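Local coordinates for protein 4-hydroxy-tetrahydrodipicolinate synthase (Methylacidiphilum fumariolicum SolV, PDB 6T3T) that probably catalyses the condensation of pyruvate with L-aspartate-beta-semialdehyde to 4-hydroxy-tetrahydrodipicolinate, a step of lysine biosynthesis, and works as a homotetramer built as a dimer of dimers, at residues Y7-S12 / G43-S48; G114-F119 / V148-E153; G187-T192 / V204-N209. All coordinates share one frame; numbering follows the deposited sequence.

How the contacts relate
Along the chain the three contacts follow one another in series, all within a single (beta/alpha)8 barrel of the DapA family. Contacts 1 and 3 lie at the C-terminal end of the barrel, near its axis: their centres are about 12 Å apart, and they meet because strands 5-9 and 202-205, the first and the last, are neighbours that close the sheet. Y7 O and S205 N form a probable hydrogen bond across that seam. Contact 2 joins two outer helices, 112-125 and 145-154, and its centre lies about 25 Å from those of the other two. The barrel is thus tied at its seam, where residues of the predicted pyruvate site gather, and separately in its helical coat.

Contact 1. Residues Y7-S12 / G43-S48; sequences YTAIIS and GTTGES. With SO4 (sulfate ion), chain E.
S12 and G46 join two loops at the C-terminal ends of neighbouring parallel strands, 5-9 and 38-40, the usual place for the active site of a TIM barrel. The direct hydrogen bond runs from S12 OG to G46 O (2.8 Å), on a lone pair in the carbonyl plane. Two waters add indirect links: one molecule accepts from S12 N and donates to both T45 O and E47 OE2, while a second links I10 O to G43 N. The E47 carboxylate has a further partner in K254, with which OE2 forms a salt bridge.

Carbon-to-oxygen contacts are slighter. T45 OG1 sits beside the backbone N (chi1 -46°), leaving CG2 anti to it and 3.4 Å from A9 O, and I11 CA-H points almost straight at T45 O.

A sulfate ion, probably from the crystallisation liquor, sits beside A9 CB and is held by the type I turn T44-E47. T45 is predicted to bind pyruvate and T44 to relay protons; the hydroxyl of T44 is also hydrogen-bonded to Y107 of a second subunit. T45 grips one sulfate oxygen twice, with both N and OG1 lying 2.7 Å from O1.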
# COMPACT_ATOMS: atom_id res chain seq x y z
N TYR A 7 -2.82 18.58 -24.04
CA TYR A 7 -2.45 19.80 -23.34
C TYR A 7 -1.10 19.58 -22.67
O TYR A 7 -0.89 18.57 -21.99
CB TYR A 7 -3.51 20.14 -22.28
CG TYR A 7 -4.83 20.61 -22.88
CD1 TYR A 7 -5.69 19.74 -23.55
CD2 TYR A 7 -5.19 21.95 -22.80
CE1 TYR A 7 -6.87 20.21 -24.14
CE2 TYR A 7 -6.37 22.41 -23.37
CZ TYR A 7 -7.20 21.55 -24.02
OH TYR A 7 -8.37 22.04 -24.56
N THR A 8 -0.18 20.51 -22.83
CA THR A 8 1.18 20.32 -22.33
C THR A 8 1.32 21.04 -20.99
O THR A 8 1.14 22.26 -20.93
CB THR A 8 2.18 20.84 -23.37
OG1 THR A 8 1.98 20.12 -24.60
CG2 THR A 8 3.66 20.71 -22.89
N ALA A 9 1.62 20.29 -19.93
CA ALA A 9 2.04 20.90 -18.66
C ALA A 9 3.49 21.34 -18.84
O ALA A 9 4.40 20.52 -18.84
CB ALA A 9 1.89 19.91 -17.50
N ILE A 10 3.69 22.63 -19.09
CA ILE A 10 5.01 23.13 -19.46
C ILE A 10 5.87 23.30 -18.22
O ILE A 10 5.39 23.67 -17.14
CB ILE A 10 4.90 24.46 -20.22
CG1 ILE A 10 4.07 25.48 -19.41
CG2 ILE A 10 4.31 24.23 -21.57
CD1 ILE A 10 4.41 26.88 -19.79
N ILE A 11 7.18 23.07 -18.40
CA ILE A 11 8.17 23.51 -17.41
C ILE A 11 8.11 25.04 -17.26
O ILE A 11 7.64 25.76 -18.15
CB ILE A 11 9.58 23.07 -17.83
CG1 ILE A 11 9.92 23.63 -19.21
CG2 ILE A 11 9.71 21.54 -17.90
CD1 ILE A 11 11.42 23.80 -19.46
N SER A 12 8.62 25.54 -16.14
CA SER A 12 8.86 26.97 -15.98
C SER A 12 10.34 27.15 -16.27
O SER A 12 11.17 26.76 -15.43
CB SER A 12 8.51 27.48 -14.58
OG SER A 12 7.13 27.44 -14.34
N GLY A 43 1.80 24.32 -13.26
CA GLY A 43 1.40 23.17 -12.46
C GLY A 43 2.60 22.57 -11.76
O GLY A 43 3.59 23.26 -11.51
N THR A 44 2.53 21.26 -11.46
CA THR A 44 3.67 20.56 -10.85
C THR A 44 4.88 20.61 -11.76
O THR A 44 6.01 20.86 -11.32
CB THR A 44 3.33 19.08 -10.58
OG1 THR A 44 1.96 18.93 -10.20
CG2 THR A 44 4.20 18.54 -9.50
N THR A 45 4.66 20.33 -13.04
CA THR A 45 5.75 20.33 -14.01
C THR A 45 6.39 21.70 -14.09
O THR A 45 7.60 21.80 -14.34
CB THR A 45 5.23 19.83 -15.37
OG1 THR A 45 4.43 18.65 -15.18
CG2 THR A 45 6.42 19.45 -16.31
N GLY A 46 5.63 22.77 -13.82
CA GLY A 46 6.15 24.12 -13.75
C GLY A 46 6.69 24.54 -12.40
O GLY A 46 6.97 25.72 -12.20
N GLU A 47 6.86 23.59 -11.47
CA GLU A 47 7.43 23.88 -10.15
C GLU A 47 6.67 24.99 -9.42
O GLU A 47 7.26 25.91 -8.85
CB GLU A 47 8.93 24.21 -10.25
CG GLU A 47 9.74 23.12 -10.95
CD GLU A 47 11.21 23.50 -11.16
OE1 GLU A 47 11.96 23.76 -10.19
OE2 GLU A 47 11.62 23.58 -12.33
N SER A 48 5.34 24.91 -9.46
CA SER A 48 4.54 25.90 -8.74
C SER A 48 4.94 26.08 -7.28
O SER A 48 4.89 27.23 -6.81
CB SER A 48 3.04 25.57 -8.84
OG SER A 48 2.70 24.26 -8.43
S SO4 E . 1.08 19.27 -13.70
O1 SO4 E . 2.28 19.98 -14.16
O2 SO4 E . -0.13 19.80 -14.32
O3 SO4 E . 0.89 19.50 -12.28
O4 SO4 E . 1.24 17.87 -14.05
O HOH W 1 3.02 23.22 -15.74
O HOH W 2 9.66 23.57 -14.21

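Contact 2. Residues G114-F119 / V148-E153; sequences GLFRHF and VKRLVE
F116 lies under the guanidinium of R150, and this stack sets the character of a contact between two outer helices of the barrel. CG of F116 is anti to the backbone N (chi1 177°), which carries the ring across to helix 145-154. R150 bends at chi3, folding its flat head back over one ring face. The two side chains cross at about a right angle, yet their planes are only 20° apart. R150 CZ stands 4.2 Å from the centroid of the F116 ring, close to the ring normal, so the pair is a cation-pi interaction; R150 NH2 lies over the face, displaced toward the rim. A salt bridge from NH2 to E113 fixes the guanidinium further and is likely to offset its charge.

L151 meets the same ring, running past F116 in the opposite direction, its CD2 lying 3.4 Å from F116 CD1 and 3.3 Å from F116 O. The other methyl, L151 CD1, turns to F119 and touches its CB at 3.6 Å, so one leucine spans successive turns of the facing helix. An alanine in place of F116 would probably leave the R150 guanidinium without its aromatic platform and open a gap beside L151 CD2.

The helix segments run in roughly the same direction; the axes of the two short segments approach to 9.9 Å with a crossing angle of -30°, and no hydrogen bond joins them. On another side of helix 112-125, R117 and H118 pack against L269 and P270 of a second subunit. Inward, F119 and L151 both rest on L132 of strand 130-134, and L151 also reaches I158 of strand 158-163, so the helix pair is seated on adjacent barrel strands.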
# COMPACT_ATOMS: atom_id res chain seq x y z
N GLY A 114 -14.86 18.07 2.80
CA GLY A 114 -13.94 19.18 2.64
C GLY A 114 -13.57 19.44 1.19
O GLY A 114 -13.45 20.58 0.78
N LEU A 115 -13.34 18.37 0.42
CA LEU A 115 -13.03 18.55 -1.00
C LEU A 115 -14.21 19.15 -1.75
O LEU A 115 -14.03 20.06 -2.58
CB LEU A 115 -12.63 17.21 -1.60
CG LEU A 115 -11.25 16.73 -1.16
CD1 LEU A 115 -10.93 15.37 -1.75
CD2 LEU A 115 -10.19 17.73 -1.54
N PHE A 116 -15.41 18.67 -1.46
CA PHE A 116 -16.61 19.21 -2.08
C PHE A 116 -16.78 20.70 -1.77
O PHE A 116 -17.02 21.51 -2.68
CB PHE A 116 -17.84 18.42 -1.61
CG PHE A 116 -19.13 18.96 -2.15
CD1 PHE A 116 -19.55 18.64 -3.43
CD2 PHE A 116 -19.90 19.84 -1.40
CE1 PHE A 116 -20.73 19.16 -3.95
CE2 PHE A 116 -21.08 20.35 -1.92
CZ PHE A 116 -21.49 20.01 -3.19
N ARG A 117 -16.64 21.10 -0.50
CA ARG A 117 -16.72 22.52 -0.16
C ARG A 117 -15.59 23.32 -0.78
O ARG A 117 -15.79 24.46 -1.21
CB ARG A 117 -16.71 22.70 1.35
CG ARG A 117 -17.92 22.11 2.05
CD ARG A 117 -17.82 22.31 3.54
NE ARG A 117 -18.81 21.50 4.25
CZ ARG A 117 -20.05 21.90 4.50
NH1 ARG A 117 -20.44 23.11 4.12
NH2 ARG A 117 -20.89 21.11 5.14
N HIS A 118 -14.38 22.76 -0.82
CA HIS A 118 -13.23 23.47 -1.39
C HIS A 118 -13.47 23.77 -2.87
O HIS A 118 -13.39 24.92 -3.31
CB HIS A 118 -11.97 22.63 -1.21
CG HIS A 118 -10.76 23.14 -1.93
ND1 HIS A 118 -9.93 24.10 -1.39
CD2 HIS A 118 -10.22 22.79 -3.12
CE1 HIS A 118 -8.93 24.32 -2.23
NE2 HIS A 118 -9.08 23.53 -3.28
N PHE A 119 -13.75 22.74 -3.65
CA PHE A 119 -13.92 22.94 -5.08
C PHE A 119 -15.20 23.73 -5.38
O PHE A 119 -15.19 24.61 -6.24
CB PHE A 119 -13.90 21.59 -5.81
CG PHE A 119 -12.51 20.95 -5.89
CD1 PHE A 119 -11.48 21.57 -6.60
CD2 PHE A 119 -12.24 19.73 -5.28
CE1 PHE A 119 -10.21 20.99 -6.68
CE2 PHE A 119 -10.96 19.14 -5.36
CZ PHE A 119 -9.94 19.79 -6.05
N VAL A 148 -16.60 13.81 -7.18
CA VAL A 148 -16.62 14.38 -8.53
C VAL A 148 -18.05 14.52 -9.05
O VAL A 148 -18.42 15.54 -9.64
CB VAL A 148 -15.75 13.53 -9.49
CG1 VAL A 148 -15.82 14.10 -10.87
CG2 VAL A 148 -14.30 13.46 -9.03
N LYS A 149 -18.88 13.49 -8.84
CA LYS A 149 -20.24 13.53 -9.36
C LYS A 149 -21.04 14.66 -8.72
O LYS A 149 -21.68 15.46 -9.42
CB LYS A 149 -20.95 12.20 -9.13
CG LYS A 149 -22.33 12.12 -9.81
CD LYS A 149 -22.96 10.73 -9.65
CE LYS A 149 -23.95 10.68 -8.51
NZ LYS A 149 -24.88 9.51 -8.64
N ARG A 150 -20.96 14.79 -7.39
CA ARG A 150 -21.68 15.86 -6.68
C ARG A 150 -21.18 17.23 -7.12
O ARG A 150 -21.97 18.17 -7.30
CB ARG A 150 -21.50 15.73 -5.16
CG ARG A 150 -22.22 14.55 -4.49
CD ARG A 150 -21.73 14.32 -3.03
NE ARG A 150 -21.98 15.50 -2.19
CZ ARG A 150 -21.32 15.80 -1.07
NH1 ARG A 150 -20.35 15.01 -0.61
NH2 ARG A 150 -21.64 16.91 -0.40
N LEU A 151 -19.87 17.37 -7.27
CA LEU A 151 -19.29 18.64 -7.69
C LEU A 151 -19.85 19.07 -9.05
O LEU A 151 -20.08 20.26 -9.29
CB LEU A 151 -17.76 18.55 -7.71
CG LEU A 151 -17.02 18.65 -6.36
CD1 LEU A 151 -15.50 18.41 -6.49
CD2 LEU A 151 -17.29 20.01 -5.62
N VAL A 152 -20.04 18.12 -9.96
CA VAL A 152 -20.53 18.45 -11.29
C VAL A 152 -22.03 18.74 -11.27
O VAL A 152 -22.51 19.63 -11.98
CB VAL A 152 -20.15 17.34 -12.27
CG1 VAL A 152 -20.81 17.56 -13.65
CG2 VAL A 152 -18.64 17.29 -12.38
N GLU A 153 -22.78 18.00 -10.45
CA GLU A 153 -24.20 18.31 -10.27
C GLU A 153 -24.39 19.75 -9.84
O GLU A 153 -25.30 20.44 -10.34
CB GLU A 153 -24.84 17.37 -9.25
CG GLU A 153 -25.13 15.95 -9.74
CD GLU A 153 -25.46 14.99 -8.60
OE1 GLU A 153 -25.43 15.44 -7.43
OE2 GLU A 153 -25.75 13.80 -8.85

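Contact 3. Residues G187-T192 / V204-N209; sequences GDDALT and VSVASN
D189 spends both carboxylate oxygens on the end of the last barrel strand and the residues just after it. OD1 accepts from S205 OG at 2.8 Å through its syn lone pair. OD2 takes two backbone donors, V206 N at 2.9 Å and A207 N at 2.8 Å; the first arrives on the syn side, near the carboxylate plane, while the second is nearly straight at its hydrogen (165°) but comes from above that plane. With CG beside its own backbone N (chi1 -79°), the carboxylate is brought to V206 and A207, and three bonds hold it against rotation. S205 OG serves twice, for it also accepts from S208 N in an ST motif. On the D189 side, D188 OD1 receives A190 N, forming an Asx turn.

Around this polar core the contact is modest: A207 CB lies 3.6 Å from D189 OD2, and G187 CA rests near V204 O.

The arrangement joins the loop after strand 183-186 to the end of strand 202-205 and the residues beyond, beside V204, a predicted pyruvate-binding residue. F241 of helix 227-243 covers D189 and A207, V215 of helix 212-223 packs on S205 and A207, and S205 is also bonded through its backbone to A9 of strand 5-9, where the barrel closes.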
# COMPACT_ATOMS: atom_id res chain seq x y z
N GLY A 187 -3.60 12.05 -16.64
CA GLY A 187 -2.53 12.81 -16.06
C GLY A 187 -1.22 12.07 -16.02
O GLY A 187 -0.29 12.51 -15.33
N ASP A 188 -1.09 10.96 -16.74
CA ASP A 188 0.11 10.12 -16.69
C ASP A 188 0.33 9.61 -18.10
O ASP A 188 -0.51 8.87 -18.62
CB ASP A 188 -0.06 8.97 -15.69
CG ASP A 188 1.12 7.99 -15.68
OD1 ASP A 188 2.11 8.14 -16.43
OD2 ASP A 188 1.04 7.04 -14.88
N ASP A 189 1.43 10.03 -18.74
CA ASP A 189 1.62 9.74 -20.15
C ASP A 189 1.57 8.24 -20.43
O ASP A 189 1.04 7.80 -21.46
CB ASP A 189 2.95 10.32 -20.64
CG ASP A 189 2.88 11.81 -20.91
OD1 ASP A 189 2.06 12.26 -21.74
OD2 ASP A 189 3.65 12.54 -20.27
N ALA A 190 2.12 7.43 -19.52
CA ALA A 190 2.19 5.99 -19.72
C ALA A 190 0.82 5.33 -19.70
O ALA A 190 0.66 4.26 -20.27
CB ALA A 190 3.09 5.35 -18.65
N LEU A 191 -0.18 5.97 -19.09
CA LEU A 191 -1.52 5.40 -19.01
C LEU A 191 -2.50 6.05 -19.97
O LEU A 191 -3.68 5.68 -19.96
CB LEU A 191 -2.04 5.53 -17.57
CG LEU A 191 -1.24 4.78 -16.49
CD1 LEU A 191 -1.83 5.05 -15.11
CD2 LEU A 191 -1.28 3.32 -16.78
N THR A 192 -2.05 7.02 -20.79
CA THR A 192 -2.96 7.73 -21.69
C THR A 192 -3.72 6.75 -22.58
O THR A 192 -4.95 6.77 -22.63
CB THR A 192 -2.19 8.74 -22.54
OG1 THR A 192 -1.74 9.80 -21.73
CG2 THR A 192 -3.04 9.30 -23.68
N VAL A 204 -3.28 15.63 -20.17
CA VAL A 204 -2.40 16.70 -19.75
C VAL A 204 -1.02 16.06 -19.59
O VAL A 204 -0.78 15.31 -18.64
CB VAL A 204 -2.87 17.35 -18.45
CG1 VAL A 204 -1.93 18.51 -18.07
CG2 VAL A 204 -4.32 17.85 -18.59
N SER A 205 -0.14 16.36 -20.53
CA SER A 205 1.04 15.56 -20.81
C SER A 205 2.32 16.23 -20.35
O SER A 205 2.46 17.46 -20.42
CB SER A 205 1.13 15.29 -22.32
OG SER A 205 2.40 14.85 -22.66
N VAL A 206 3.25 15.42 -19.86
CA VAL A 206 4.62 15.84 -19.64
C VAL A 206 5.47 15.60 -20.86
O VAL A 206 6.26 16.46 -21.24
CB VAL A 206 5.23 15.12 -18.42
CG1 VAL A 206 6.73 15.50 -18.26
CG2 VAL A 206 4.44 15.41 -17.17
N ALA A 207 5.34 14.40 -21.47
CA ALA A 207 6.21 14.03 -22.58
C ALA A 207 6.09 14.99 -23.75
O ALA A 207 7.06 15.17 -24.49
CB ALA A 207 5.89 12.61 -23.07
N SER A 208 4.91 15.61 -23.93
CA SER A 208 4.67 16.51 -25.04
C SER A 208 5.56 17.75 -25.00
O SER A 208 5.64 18.44 -26.02
CB SER A 208 3.20 16.92 -25.08
OG SER A 208 2.80 17.55 -23.87
N ASN A 209 6.20 18.03 -23.86
CA ASN A 209 7.22 19.07 -23.77
C ASN A 209 8.36 18.81 -24.74
O ASN A 209 8.96 19.75 -25.29
CB ASN A 209 7.81 19.12 -22.36
CG ASN A 209 7.01 19.96 -21.41
OD1 ASN A 209 7.01 21.20 -21.50
ND2 ASN A 209 6.31 19.30 -20.48